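Local coordinates for putative lipoprotein GNA1162 (Neisseria meningitidis, PDB 4HRV) that is of unknown function but, as a putative lipoprotein of a family in the TolB N-terminal clan, may bind lipid, at residues B[83-95]-B[107-119]. The protein carries 3 engineered substitutions. Sequence-based numbering, arbitrary orientation.
Sequences GNDAVLYITVTEY and TVSAKARLVDSRN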
loop_
_atom_site.group_PDB
_atom_site.type_symbol
_atom_site.label_atom_id
_atom_site.label_comp_id
_atom_site.label_asym_id
_atom_site.label_seq_id
_atom_site.Cartn_x
_atom_site.Cartn_y
_atom_site.Cartn_z
ATOM N N GLY B 83 27.290 11.978 4.739
ATOM C CA GLY B 83 27.352 11.682 6.165
ATOM C C GLY B 83 26.178 10.868 6.682
ATOM O O GLY B 83 25.953 10.792 7.892
ATOM N N ASN B 84 25.419 10.269 5.763
ATOM C CA ASN B 84 24.258 9.448 6.100
ATOM C C ASN B 84 24.592 8.092 6.752
ATOM O O ASN B 84 25.570 7.450 6.395
ATOM C CB ASN B 84 23.416 9.206 4.833
ATOM C CG ASN B 84 24.199 8.512 3.731
ATOM O OD1 ASN B 84 23.846 7.417 3.311
ATOM N ND2 ASN B 84 25.270 9.146 3.262
ATOM N N ASP B 85 23.752 7.646 7.684
ATOM C CA ASP B 85 23.912 6.315 8.271
ATOM C C ASP B 85 23.488 5.199 7.310
ATOM O O ASP B 85 24.085 4.127 7.288
ATOM C CB ASP B 85 23.090 6.180 9.554
ATOM C CG ASP B 85 23.487 7.183 10.623
ATOM O OD1 ASP B 85 24.696 7.399 10.836
ATOM O OD2 ASP B 85 22.572 7.745 11.262
ATOM N N ALA B 86 22.441 5.436 6.528
ATOM C CA ALA B 86 21.940 4.383 5.657
ATOM C C ALA B 86 21.480 4.927 4.323
ATOM O O ALA B 86 21.238 6.125 4.180
ATOM C CB ALA B 86 20.814 3.620 6.349
ATOM N N VAL B 87 21.365 4.042 3.340
ATOM C CA VAL B 87 20.900 4.438 2.023
ATOM C C VAL B 87 19.697 3.610 1.680
ATOM O O VAL B 87 19.686 2.390 1.872
ATOM C CB VAL B 87 21.975 4.201 0.929
ATOM C CG1 VAL B 87 21.519 4.777 -0.408
ATOM C CG2 VAL B 87 23.298 4.809 1.356
ATOM N N LEU B 88 18.674 4.281 1.169
ATOM C CA LEU B 88 17.463 3.603 0.744
ATOM C C LEU B 88 17.408 3.526 -0.769
ATOM O O LEU B 88 17.442 4.548 -1.456
ATOM C CB LEU B 88 16.233 4.325 1.308
ATOM C CG LEU B 88 14.872 3.744 0.908
ATOM C CD1 LEU B 88 14.657 2.375 1.551
ATOM C CD2 LEU B 88 13.770 4.712 1.310
ATOM N N TYR B 89 17.374 2.300 -1.283
ATOM C CA TYR B 89 17.301 2.072 -2.721
ATOM C C TYR B 89 15.897 1.596 -3.108
ATOM O O TYR B 89 15.428 0.562 -2.624
ATOM C CB TYR B 89 18.300 1.003 -3.155
ATOM C CG TYR B 89 19.752 1.370 -2.919
ATOM C CD1 TYR B 89 20.466 0.828 -1.856
ATOM C CD2 TYR B 89 20.416 2.262 -3.771
ATOM C CE1 TYR B 89 21.817 1.168 -1.647
ATOM C CE2 TYR B 89 21.753 2.607 -3.557
ATOM C CZ TYR B 89 22.444 2.049 -2.508
ATOM O OH TYR B 89 23.761 2.400 -2.291
ATOM N N ILE B 90 15.250 2.330 -3.999
ATOM C CA ILE B 90 13.932 1.916 -4.494
ATOM C C ILE B 90 14.009 1.607 -5.978
ATOM O O ILE B 90 14.638 2.342 -6.729
ATOM C CB ILE B 90 12.911 3.022 -4.285
ATOM C CG1 ILE B 90 12.812 3.364 -2.790
ATOM C CG2 ILE B 90 11.548 2.619 -4.867
ATOM C CD1 ILE B 90 12.067 4.641 -2.521
ATOM N N THR B 91 13.368 0.519 -6.389
ATOM C CA THR B 91 13.242 0.158 -7.792
ATOM C C THR B 91 11.771 -0.093 -8.162
ATOM O O THR B 91 11.089 -0.898 -7.527
ATOM C CB THR B 91 14.071 -1.100 -8.118
ATOM O OG1 THR B 91 15.444 -0.841 -7.835
ATOM C CG2 THR B 91 13.926 -1.496 -9.586
ATOM N N VAL B 92 11.292 0.627 -9.169
ATOM C CA VAL B 92 9.973 0.373 -9.735
ATOM C C VAL B 92 10.111 -0.705 -10.806
ATOM O O VAL B 92 10.813 -0.512 -11.807
ATOM C CB VAL B 92 9.372 1.642 -10.363
ATOM C CG1 VAL B 92 8.079 1.299 -11.149
ATOM C CG2 VAL B 92 9.089 2.673 -9.288
ATOM N N THR B 93 9.456 -1.841 -10.584
ATOM C CA THR B 93 9.587 -2.990 -11.472
ATOM C C THR B 93 8.397 -3.112 -12.414
ATOM O O THR B 93 8.482 -3.755 -13.464
ATOM C CB THR B 93 9.731 -4.289 -10.663
ATOM O OG1 THR B 93 8.563 -4.481 -9.846
ATOM C CG2 THR B 93 10.952 -4.208 -9.773
ATOM N N GLU B 94 7.283 -2.493 -12.041
ATOM C CA GLU B 94 6.127 -2.457 -12.924
ATOM C C GLU B 94 5.397 -1.115 -12.863
ATOM O O GLU B 94 5.265 -0.512 -11.808
ATOM C CB GLU B 94 5.171 -3.608 -12.597
ATOM C CG GLU B 94 4.104 -3.812 -13.641
ATOM C CD GLU B 94 3.425 -5.164 -13.526
ATOM O OE1 GLU B 94 3.015 -5.715 -14.573
ATOM O OE2 GLU B 94 3.308 -5.672 -12.387
ATOM N N TYR B 95 4.918 -0.648 -14.007
ATOM C CA TYR B 95 4.151 0.585 -14.045
ATOM C C TYR B 95 3.394 0.677 -15.351
ATOM O O TYR B 95 3.997 0.770 -16.420
ATOM C CB TYR B 95 5.069 1.793 -13.910
ATOM C CG TYR B 95 4.352 3.123 -13.795
ATOM C CD1 TYR B 95 3.841 3.767 -14.925
ATOM C CD2 TYR B 95 4.200 3.745 -12.565
ATOM C CE1 TYR B 95 3.194 4.991 -14.823
ATOM C CE2 TYR B 95 3.560 4.967 -12.453
ATOM C CZ TYR B 95 3.053 5.582 -13.579
ATOM O OH TYR B 95 2.418 6.794 -13.452
ATOM N N THR B 107 -1.351 -1.083 -12.650
ATOM C CA THR B 107 -0.533 -1.818 -11.710
ATOM C C THR B 107 0.764 -1.052 -11.500
ATOM O O THR B 107 1.380 -0.607 -12.463
ATOM C CB THR B 107 -0.189 -3.215 -12.264
ATOM O OG1 THR B 107 -1.385 -3.997 -12.402
ATOM C CG2 THR B 107 0.781 -3.933 -11.340
ATOM N N VAL B 108 1.159 -0.884 -10.243
ATOM C CA VAL B 108 2.487 -0.383 -9.911
ATOM C C VAL B 108 3.110 -1.329 -8.892
ATOM O O VAL B 108 2.469 -1.697 -7.912
ATOM C CB VAL B 108 2.453 1.037 -9.313
ATOM C CG1 VAL B 108 3.892 1.533 -9.041
ATOM C CG2 VAL B 108 1.774 1.980 -10.262
ATOM N N SER B 109 4.353 -1.735 -9.135
ATOM C CA SER B 109 5.063 -2.598 -8.211
ATOM C C SER B 109 6.459 -2.016 -8.026
ATOM O O SER B 109 7.068 -1.524 -8.981
ATOM C CB SER B 109 5.174 -4.019 -8.754
ATOM O OG SER B 109 3.916 -4.532 -9.147
ATOM N N ALA B 110 6.943 -2.060 -6.794
ATOM C CA ALA B 110 8.257 -1.537 -6.462
ATOM C C ALA B 110 8.856 -2.392 -5.360
ATOM O O ALA B 110 8.143 -3.055 -4.606
ATOM C CB ALA B 110 8.165 -0.087 -6.021
ATOM N N LYS B 111 10.175 -2.385 -5.283
ATOM C CA LYS B 111 10.873 -3.117 -4.262
ATOM C C LYS B 111 11.925 -2.172 -3.700
ATOM O O LYS B 111 12.329 -1.220 -4.361
ATOM C CB LYS B 111 11.501 -4.377 -4.851
ATOM C CG LYS B 111 12.512 -4.117 -5.959
ATOM C CD LYS B 111 12.956 -5.430 -6.591
ATOM C CE LYS B 111 13.955 -5.205 -7.714
ATOM N NZ LYS B 111 14.354 -6.488 -8.358
ATOM N N ALA B 112 12.325 -2.391 -2.457
ATOM C CA ALA B 112 13.273 -1.483 -1.835
ATOM C C ALA B 112 14.140 -2.213 -0.839
ATOM O O ALA B 112 13.764 -3.272 -0.337
ATOM C CB ALA B 112 12.554 -0.328 -1.166
ATOM N N ARG B 113 15.324 -1.662 -0.586
ATOM C CA ARG B 113 16.178 -2.181 0.454
ATOM C C ARG B 113 16.893 -1.034 1.149
ATOM O O ARG B 113 17.275 -0.054 0.511
ATOM C CB ARG B 113 17.183 -3.177 -0.127
ATOM C CG ARG B 113 18.223 -2.564 -1.040
ATOM C CD ARG B 113 19.076 -3.641 -1.700
ATOM N NE ARG B 113 20.314 -3.081 -2.242
ATOM C CZ ARG B 113 20.379 -2.422 -3.395
ATOM N NH1 ARG B 113 19.278 -2.249 -4.115
ATOM N NH2 ARG B 113 21.532 -1.936 -3.822
ATOM N N LEU B 114 17.058 -1.156 2.463
ATOM C CA LEU B 114 17.782 -0.160 3.243
ATOM C C LEU B 114 19.146 -0.732 3.614
ATOM O O LEU B 114 19.231 -1.804 4.192
ATOM C CB LEU B 114 17.031 0.170 4.528
ATOM C CG LEU B 114 17.650 1.323 5.321
ATOM C CD1 LEU B 114 17.420 2.618 4.564
ATOM C CD2 LEU B 114 17.084 1.425 6.735
ATOM N N VAL B 115 20.213 -0.032 3.275
ATOM C CA VAL B 115 21.537 -0.548 3.601
ATOM C C VAL B 115 22.367 0.397 4.457
ATOM O O VAL B 115 22.336 1.612 4.293
ATOM C CB VAL B 115 22.350 -0.961 2.349
ATOM C CG1 VAL B 115 21.488 -1.716 1.387
ATOM C CG2 VAL B 115 22.989 0.246 1.684
ATOM N N ASP B 116 23.125 -0.195 5.368
ATOM C CA ASP B 116 24.055 0.537 6.200
ATOM C C ASP B 116 25.107 1.161 5.286
ATOM O O ASP B 116 25.732 0.473 4.491
ATOM C CB ASP B 116 24.685 -0.432 7.207
ATOM C CG ASP B 116 25.663 0.246 8.159
ATOM O OD1 ASP B 116 26.516 1.034 7.700
ATOM O OD2 ASP B 116 25.576 -0.027 9.375
ATOM N N SER B 117 25.277 2.473 5.380
ATOM C CA SER B 117 26.094 3.181 4.411
ATOM C C SER B 117 27.584 3.016 4.695
ATOM O O SER B 117 28.410 3.291 3.830
ATOM C CB SER B 117 25.719 4.668 4.362
ATOM O OG SER B 117 26.132 5.261 3.134
ATOM N N ARG B 118 27.914 2.560 5.902
ATOM C CA ARG B 118 29.307 2.351 6.292
ATOM C C ARG B 118 29.876 0.995 5.846
ATOM O O ARG B 118 31.052 0.903 5.508
ATOM C CB ARG B 118 29.485 2.541 7.805
ATOM C CG ARG B 118 29.195 3.959 8.273
ATOM C CD ARG B 118 29.367 4.131 9.775
ATOM N NE ARG B 118 29.393 5.541 10.163
ATOM C CZ ARG B 118 28.313 6.267 10.438
ATOM N NH1 ARG B 118 27.102 5.724 10.373
ATOM N NH2 ARG B 118 28.443 7.541 10.783
ATOM N N ASN B 119 29.056 -0.053 5.832
ATOM C CA ASN B 119 29.573 -1.378 5.478
ATOM C C ASN B 119 28.753 -2.138 4.447
ATOM O O ASN B 119 29.054 -3.291 4.132
ATOM C CB ASN B 119 29.759 -2.239 6.732
ATOM C CG ASN B 119 28.468 -2.427 7.507
ATOM O OD1 ASN B 119 28.488 -2.643 8.719
ATOM N ND2 ASN B 119 27.339 -2.324 6.820
#
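V87, Y89 and T91 pair with V115, R113 and K111 through reciprocal backbone hydrogen bonds, the regular ladder of an antiparallel sheet. Within each pair, each residue gives its N-H and receives on its O once; the bond from V115 N to V87 O is 2.8 Å long and nearly straight. At the non-hydrogen-bonded positions the CA-H groups turn to carbonyls of the neighbouring rungs, A112 CA lying 3.1 Å from Y89 O. The ladder then meets an irregularity that illustrates how a strand absorbs an extra residue: T93 and E94 both face S109 in a classic beta bulge, and S109 O accepts T93 N at 2.9 Å and E94 N at 3.2 Å, both from the same face of its carbonyl plane.

Side chains divide between the two faces. On one, the R113 guanidinium lies flat over the Y89 ring, centres 4.3 Å apart and planes 10° from parallel, a cation-pi stack. R113 CG sits between its own backbone N and carbonyl carbon (chi1 68°), and the extended chain carries NH2 over the ring's rim while V87 CG1 covers the opposite face. V115 CG2 meets the ring edge at CE1, 3.6 Å away.

These strands, 86-99 and 104-116, form a beta hairpin within the mixed five-stranded sheet; strand 15-23 runs parallel to 86-99 on its other side, and 122-133 follows 104-116. The other face carries L88, I90, V92, A110, A112 and L114, with L114 CD1 against L88 CB at 3.9 Å. Here M144 and V149 of the second subunit pack on L88 and A110.

Beyond the ladder, charge and turn geometry take over. R118 NH1 forms a salt bridge with D85 OD1 at 3.0 Å, its N-H...O angle 175°, arriving on the anti side of the carboxylate, and D116 OD1 accepts R118 N in an Asx turn.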